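Glycerol kinase, putative (Plasmodium falciparum, PDB 2W40) probably catalyses the ATP-dependent phosphorylation of glycerol to sn-glycerol 3-phosphate. Local coordinates at residues V346-F352 against A364-G370; F426-N432 against R485-T489. All blocks are in the same frame, centred on the assembly; numbering follows the deposited sequence. Where two conformers were deposited one is given.

Contact 1 of 2, residues V346-F352 against A364-G370; sequences VIFVPAF and ARASIYG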
loop_
_atom_site.group_PDB
_atom_site.type_symbol
_atom_site.label_atom_id
_atom_site.label_comp_id
_atom_site.label_asym_id
_atom_site.label_seq_id
_atom_site.Cartn_x
_atom_site.Cartn_y
_atom_site.Cartn_z
ATOM N N VAL C 346 8.575 2.135 -7.124
ATOM C CA VAL C 346 7.409 2.424 -6.263
ATOM C C VAL C 346 7.481 3.872 -5.762
ATOM O O VAL C 346 8.576 4.360 -5.360
ATOM C CB VAL C 346 7.298 1.445 -5.062
ATOM C CG1 VAL C 346 6.169 1.848 -4.032
ATOM C CG2 VAL C 346 7.054 -0.016 -5.650
ATOM N N ILE C 347 6.333 4.559 -5.750
ATOM C CA ILE C 347 6.218 5.869 -5.196
ATOM C C ILE C 347 5.098 5.823 -4.225
ATOM O O ILE C 347 4.019 5.261 -4.500
ATOM C CB ILE C 347 5.979 6.977 -6.275
ATOM C CG1 ILE C 347 7.113 6.972 -7.274
ATOM C CG2 ILE C 347 5.666 8.337 -5.646
ATOM C CD1 ILE C 347 6.901 7.662 -8.464
ATOM N N PHE C 348 5.310 6.497 -3.137
ATOM C CA PHE C 348 4.310 6.590 -2.023
ATOM C C PHE C 348 4.053 8.067 -1.791
ATOM O O PHE C 348 4.941 8.759 -1.297
ATOM C CB PHE C 348 4.864 5.915 -0.753
ATOM C CG PHE C 348 3.836 5.538 0.308
ATOM C CD1 PHE C 348 4.055 4.437 1.080
ATOM C CD2 PHE C 348 2.738 6.289 0.595
ATOM C CE1 PHE C 348 3.206 4.108 2.075
ATOM C CE2 PHE C 348 1.828 5.907 1.533
ATOM C CZ PHE C 348 2.087 4.814 2.314
ATOM N N VAL C 349 2.851 8.529 -2.132
ATOM C CA VAL C 349 2.513 9.912 -1.907
ATOM C C VAL C 349 1.907 9.952 -0.507
ATOM O O VAL C 349 0.793 9.519 -0.359
ATOM C CB VAL C 349 1.560 10.500 -2.984
ATOM C CG1 VAL C 349 1.164 11.933 -2.652
ATOM C CG2 VAL C 349 2.135 10.351 -4.380
ATOM N N PRO C 350 2.687 10.382 0.531
ATOM C CA PRO C 350 2.288 10.203 1.944
ATOM C C PRO C 350 1.332 11.391 2.310
ATOM O O PRO C 350 1.802 12.568 2.618
ATOM C CB PRO C 350 3.637 10.307 2.728
ATOM C CG PRO C 350 4.725 10.426 1.676
ATOM C CD PRO C 350 3.992 11.028 0.461
ATOM N N ALA C 351 0.067 11.151 2.082
ATOM C CA ALA C 351 -0.999 12.240 2.093
ATOM C C ALA C 351 -2.159 11.742 2.963
ATOM O O ALA C 351 -3.299 11.968 2.659
ATOM C CB ALA C 351 -1.464 12.688 0.715
ATOM N N PHE C 352 -1.819 11.098 4.074
ATOM C CA PHE C 352 -2.864 10.494 4.912
ATOM C C PHE C 352 -3.849 11.553 5.409
ATOM O O PHE C 352 -5.058 11.272 5.574
ATOM C CB PHE C 352 -2.319 9.754 6.083
ATOM C CG PHE C 352 -1.538 8.544 5.764
ATOM C CD1 PHE C 352 -2.156 7.362 5.465
ATOM C CD2 PHE C 352 -0.109 8.587 5.723
ATOM C CE1 PHE C 352 -1.451 6.247 5.171
ATOM C CE2 PHE C 352 0.569 7.508 5.423
ATOM C CZ PHE C 352 -0.096 6.335 5.117
ATOM N N ALA C 364 -6.396 15.253 -1.231
ATOM C CA ALA C 364 -5.387 14.198 -1.407
ATOM C C ALA C 364 -5.557 13.138 -0.328
ATOM O O ALA C 364 -5.767 13.451 0.825
ATOM C CB ALA C 364 -3.984 14.792 -1.379
ATOM N N ARG C 365 -5.278 11.893 -0.719
ATOM C CA ARG C 365 -5.195 10.784 0.238
ATOM C C ARG C 365 -3.913 10.032 -0.034
ATOM O O ARG C 365 -3.306 10.158 -1.133
ATOM C CB ARG C 365 -6.412 9.888 0.047
ATOM C CG ARG C 365 -7.761 10.550 0.271
ATOM C CD ARG C 365 -7.934 10.920 1.656
ATOM N NE ARG C 365 -9.289 11.452 1.838
ATOM C CZ ARG C 365 -9.614 12.737 1.838
ATOM N NH1 ARG C 365 -8.687 13.637 1.781
ATOM N NH2 ARG C 365 -10.883 13.116 2.006
ATOM N N ALA C 366 -3.464 9.221 0.906
ATOM C CA ALA C 366 -2.199 8.507 0.749
ATOM C C ALA C 366 -2.392 7.434 -0.303
ATOM O O ALA C 366 -3.408 6.728 -0.351
ATOM C CB ALA C 366 -1.718 7.910 2.086
ATOM N N SER C 367 -1.425 7.373 -1.239
ATOM C CA SER C 367 -1.506 6.553 -2.456
ATOM C C SER C 367 -0.157 5.875 -2.683
ATOM O O SER C 367 0.879 6.455 -2.460
ATOM C CB SER C 367 -1.766 7.461 -3.637
ATOM O OG SER C 367 -2.935 8.231 -3.325
ATOM N N ILE C 368 -0.176 4.612 -3.104
ATOM C CA ILE C 368 1.037 3.830 -3.455
ATOM C C ILE C 368 0.942 3.381 -4.887
ATOM O O ILE C 368 -0.120 2.874 -5.301
ATOM C CB ILE C 368 1.243 2.583 -2.533
ATOM C CG1 ILE C 368 1.234 2.956 -1.075
ATOM C CG2 ILE C 368 2.610 1.905 -2.824
ATOM C CD1 ILE C 368 1.308 1.850 -0.055
ATOM N N TYR C 369 2.002 3.635 -5.666
ATOM C CA TYR C 369 2.050 3.290 -7.064
ATOM C C TYR C 369 3.240 2.418 -7.391
ATOM O O TYR C 369 4.257 2.454 -6.709
ATOM C CB TYR C 369 2.211 4.565 -7.910
ATOM C CG TYR C 369 1.141 5.561 -7.682
ATOM C CD1 TYR C 369 -0.046 5.466 -8.396
ATOM C CD2 TYR C 369 1.265 6.606 -6.750
ATOM C CE1 TYR C 369 -1.095 6.383 -8.201
ATOM C CE2 TYR C 369 0.202 7.571 -6.626
ATOM C CZ TYR C 369 -0.959 7.385 -7.285
ATOM O OH TYR C 369 -1.977 8.288 -7.127
ATOM N N GLY C 370 3.116 1.643 -8.472
ATOM C CA GLY C 370 4.278 1.013 -9.063
ATOM C C GLY C 370 4.655 -0.341 -8.592
ATOM O O GLY C 370 5.729 -0.857 -8.984
#
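A two-stranded antiparallel sheet in the C-terminal FGGY domain brings strand 347-349 against strand 366-370, their axes 4.8 Å apart at 167°. Four backbone bonds fix the register. I347 and Y369 form one hydrogen-bonded pair, with Y369 N to I347 O at 2.8 Å, and V349 and S367 form another, with V349 N to S367 O at 2.9 Å. Between them lies the non-hydrogen-bonded pair F348-I368. Here I368 CG1 stands over the middle of the F348 ring, 3.7 Å from its centroid and 3° off the ring normal, a CH-pi contact. I368 CG1 lies anti to its own carbonyl carbon (chi1 -53°), while CG2 is turned toward V346, 3.8 Å from V346 CG1. F352, beyond the end of strand 347-349, sets its ring against A366 CB, which lies 3.5 Å from the ring centroid in a second CH-pi contact and also meets the edge of the F348 ring. On the other face, V349 CG2 approaches the Y369 ring edge, 4.1 Å from CE2. That face packs on helix 482-500, where Y369 OH bonds to T499, whereas V346 and F348 touch helix 377-403. A366 and I368 pair with a strand of the second subunit, continuing the sheet across the interface.

Contact 2 of 2, residues F426-N432 against R485-T489; sequences FNSDIIN and RKKKT. With EDO (1,2-ethanediol), chain B; EDO (1,2-ethanediol), chain D.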
loop_
_atom_site.group_PDB
_atom_site.type_symbol
_atom_site.label_atom_id
_atom_site.label_comp_id
_atom_site.label_asym_id
_atom_site.label_seq_id
_atom_site.Cartn_x
_atom_site.Cartn_y
_atom_site.Cartn_z
ATOM N N PHE C 426 19.768 11.173 0.847
ATOM C CA PHE C 426 18.683 11.266 -0.163
ATOM C C PHE C 426 18.021 12.644 -0.112
ATOM O O PHE C 426 17.745 13.229 -1.146
ATOM C CB PHE C 426 17.653 10.176 0.046
ATOM C CG PHE C 426 16.667 10.089 -1.039
ATOM C CD1 PHE C 426 16.948 9.441 -2.218
ATOM C CD2 PHE C 426 15.417 10.687 -0.955
ATOM C CE1 PHE C 426 16.059 9.347 -3.228
ATOM C CE2 PHE C 426 14.538 10.603 -2.011
ATOM C CZ PHE C 426 14.858 9.922 -3.121
ATOM N N ASN C 427 17.772 13.149 1.098
ATOM C CA ASN C 427 17.227 14.515 1.225
ATOM C C ASN C 427 18.135 15.548 0.587
ATOM O O ASN C 427 17.738 16.383 -0.200
ATOM C CB ASN C 427 16.989 14.890 2.727
ATOM C CG ASN C 427 15.654 14.379 3.257
ATOM O OD1 ASN C 427 14.734 15.180 3.474
ATOM N ND2 ASN C 427 15.531 13.068 3.449
ATOM N N SER C 428 19.450 15.452 0.911
ATOM C CA SER C 428 20.419 16.438 0.374
ATOM C C SER C 428 20.493 16.353 -1.134
ATOM O O SER C 428 20.454 17.401 -1.807
ATOM C CB SER C 428 21.810 16.224 0.966
ATOM O OG SER C 428 22.693 17.211 0.448
ATOM N N ASP C 429 20.483 15.096 -1.654
ATOM C CA ASP C 429 20.480 14.804 -3.068
ATOM C C ASP C 429 19.219 15.441 -3.757
ATOM O O ASP C 429 19.306 16.220 -4.754
ATOM C CB ASP C 429 20.483 13.337 -3.327
ATOM C CG ASP C 429 21.778 12.668 -3.100
ATOM O OD1 ASP C 429 22.801 13.355 -2.868
ATOM O OD2 ASP C 429 21.773 11.399 -3.166
ATOM N N ILE C 430 18.051 15.160 -3.222
ATOM C CA ILE C 430 16.815 15.625 -3.917
ATOM C C ILE C 430 16.561 17.104 -3.743
ATOM O O ILE C 430 16.145 17.762 -4.713
ATOM C CB ILE C 430 15.633 14.842 -3.480
ATOM C CG1 ILE C 430 15.722 13.410 -3.961
ATOM C CG2 ILE C 430 14.235 15.498 -3.875
ATOM C CD1 ILE C 430 15.855 13.119 -5.525
ATOM N N ILE C 431 16.784 17.658 -2.558
ATOM C CA ILE C 431 16.600 19.145 -2.354
ATOM C C ILE C 431 17.769 19.981 -2.884
ATOM O O ILE C 431 17.656 21.234 -2.836
ATOM C CB ILE C 431 16.230 19.540 -0.891
ATOM C CG1 ILE C 431 17.433 19.502 0.078
ATOM C CG2 ILE C 431 15.098 18.621 -0.357
ATOM C CD1 ILE C 431 17.157 19.849 1.547
ATOM N N ASN C 432 18.855 19.290 -3.295
ATOM C CA ASN C 432 20.140 19.869 -3.756
ATOM C C ASN C 432 20.683 21.036 -2.826
ATOM O O ASN C 432 20.952 22.160 -3.296
ATOM C CB ASN C 432 20.012 20.320 -5.173
ATOM C CG ASN C 432 21.414 20.586 -5.877
ATOM O OD1 ASN C 432 22.469 20.049 -5.495
ATOM N ND2 ASN C 432 21.386 21.543 -6.841
ATOM N N ARG C 485 18.435 13.427 -10.703
ATOM C CA ARG C 485 17.502 14.170 -9.836
ATOM C C ARG C 485 16.237 14.545 -10.603
ATOM O O ARG C 485 15.091 14.400 -10.091
ATOM C CB ARG C 485 18.151 15.450 -9.288
ATOM C CG ARG C 485 17.258 16.284 -8.353
ATOM C CD ARG C 485 17.979 17.506 -7.798
ATOM N NE ARG C 485 17.109 18.410 -7.041
ATOM C CZ ARG C 485 16.933 19.721 -7.195
ATOM N NH1 ARG C 485 17.613 20.434 -8.120
ATOM N NH2 ARG C 485 16.097 20.354 -6.359
ATOM N N LYS C 486 16.407 15.070 -11.814
ATOM C CA LYS C 486 15.280 15.470 -12.647
ATOM C C LYS C 486 14.420 14.305 -12.959
ATOM O O LYS C 486 13.196 14.394 -12.965
ATOM C CB LYS C 486 15.806 16.084 -13.925
ATOM C CG LYS C 486 15.922 17.500 -13.857
ATOM C CD LYS C 486 16.419 18.079 -12.556
ATOM N N LYS C 487 15.015 13.155 -13.184
ATOM C CA LYS C 487 14.260 11.966 -13.498
ATOM C C LYS C 487 13.413 11.550 -12.299
ATOM O O LYS C 487 12.246 11.274 -12.464
ATOM C CB LYS C 487 15.168 10.817 -13.874
ATOM C CG LYS C 487 14.429 9.617 -14.297
ATOM C CD LYS C 487 15.353 8.690 -15.097
ATOM C CE LYS C 487 14.760 7.237 -15.271
ATOM N NZ LYS C 487 15.513 6.404 -16.394
ATOM N N LYS C 488 14.034 11.486 -11.119
ATOM C CA LYS C 488 13.321 11.064 -9.902
ATOM C C LYS C 488 12.178 12.042 -9.570
ATOM O O LYS C 488 11.111 11.615 -9.125
ATOM C CB LYS C 488 14.309 10.988 -8.730
ATOM C CG LYS C 488 15.174 9.784 -8.886
ATOM C CD LYS C 488 15.985 9.489 -7.611
ATOM C CE LYS C 488 16.627 8.122 -7.622
ATOM N NZ LYS C 488 15.544 7.081 -7.298
ATOM N N THR C 489 12.441 13.329 -9.707
ATOM C CA THR C 489 11.454 14.382 -9.338
ATOM C C THR C 489 10.338 14.327 -10.338
ATOM O O THR C 489 9.196 14.541 -9.997
ATOM C CB THR C 489 12.055 15.736 -9.127
ATOM O OG1 THR C 489 12.580 16.218 -10.308
ATOM C CG2 THR C 489 13.181 15.678 -8.163
HETATM C C1 EDO B . 24.515 21.773 -3.397
HETATM O O1 EDO B . 24.798 20.997 -4.551
HETATM C C2 EDO B . 24.092 20.771 -2.356
HETATM O O2 EDO B . 25.208 20.142 -1.742
HETATM C C1 EDO D . 11.932 7.783 -6.989
HETATM O O1 EDO D . 13.097 7.917 -6.139
HETATM C C2 EDO D . 11.648 6.284 -7.223
HETATM O O2 EDO D . 12.746 5.646 -7.948
#
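R485 reaches from its helix to the backbone of I430: in the conformer given, R485 NE donates to I430 O at 2.6 Å with an N-H...O angle of 153°. A weak second bond runs from R485 NH2 to the same oxygen at 3.1 Å, so one carbonyl near the end of helix 421-431 receives two donors from one guanidinium. A second conformer of R485 and a crystal neighbour make this grip less certain. NE stands 40° out of the I430 carbonyl plane, thus above that plane and not on a lone pair. The side chain is extended from CG to NE, with CG anti to the backbone N, which carries the guanidinium to helix 421-431. N432 CB lies over the centre of one guanidinium face, 3.7 Å from R485 CZ. Further along helix 482-500, I430 CD1 meets K488 CB at 4.1 Å, the two side chains crossing at about a right angle, and I430 CG2 is 4.4 Å from T489 CG2. K488 bends at its last torsion and donates NZ to O1 of an ethanediol at 2.8 Å.

In the next shell, I430 CG1 lies over one face of the F426 ring, offset toward its rim, while N393 accepts from R485 NH2. D429 is anchored by K479 N, and F426 packs on helix 377-403. N432 has positive phi, so R485 bonds two residues before the chain leaves helical geometry. The short helix axes cross at -95°, 10.4 Å apart at closest approach: a nearly perpendicular helix-helix packing, bridged by long side chains, between helix 421-431 and helix 482-500, the chain's last.

The two contacts follow one another along the chain, contact 1 closing at G370 before contact 2 opens at F426. Their centres are about 18 Å apart and their nearest atoms about 6 Å, without touching, on the same side of the chain's centre. Helix 482-500 joins them: its 485-489 part meets helix 421-431 in contact 2, and its later turns, through A495, R498 and T499, lie on the small sheet of contact 1. Helix 377-403 also touches both. The C-terminal helix thus ties the two-stranded sheet to helix 421-431; the second subunit reaches contact 1, whereas no other protein chain of the assembly touches contact 2.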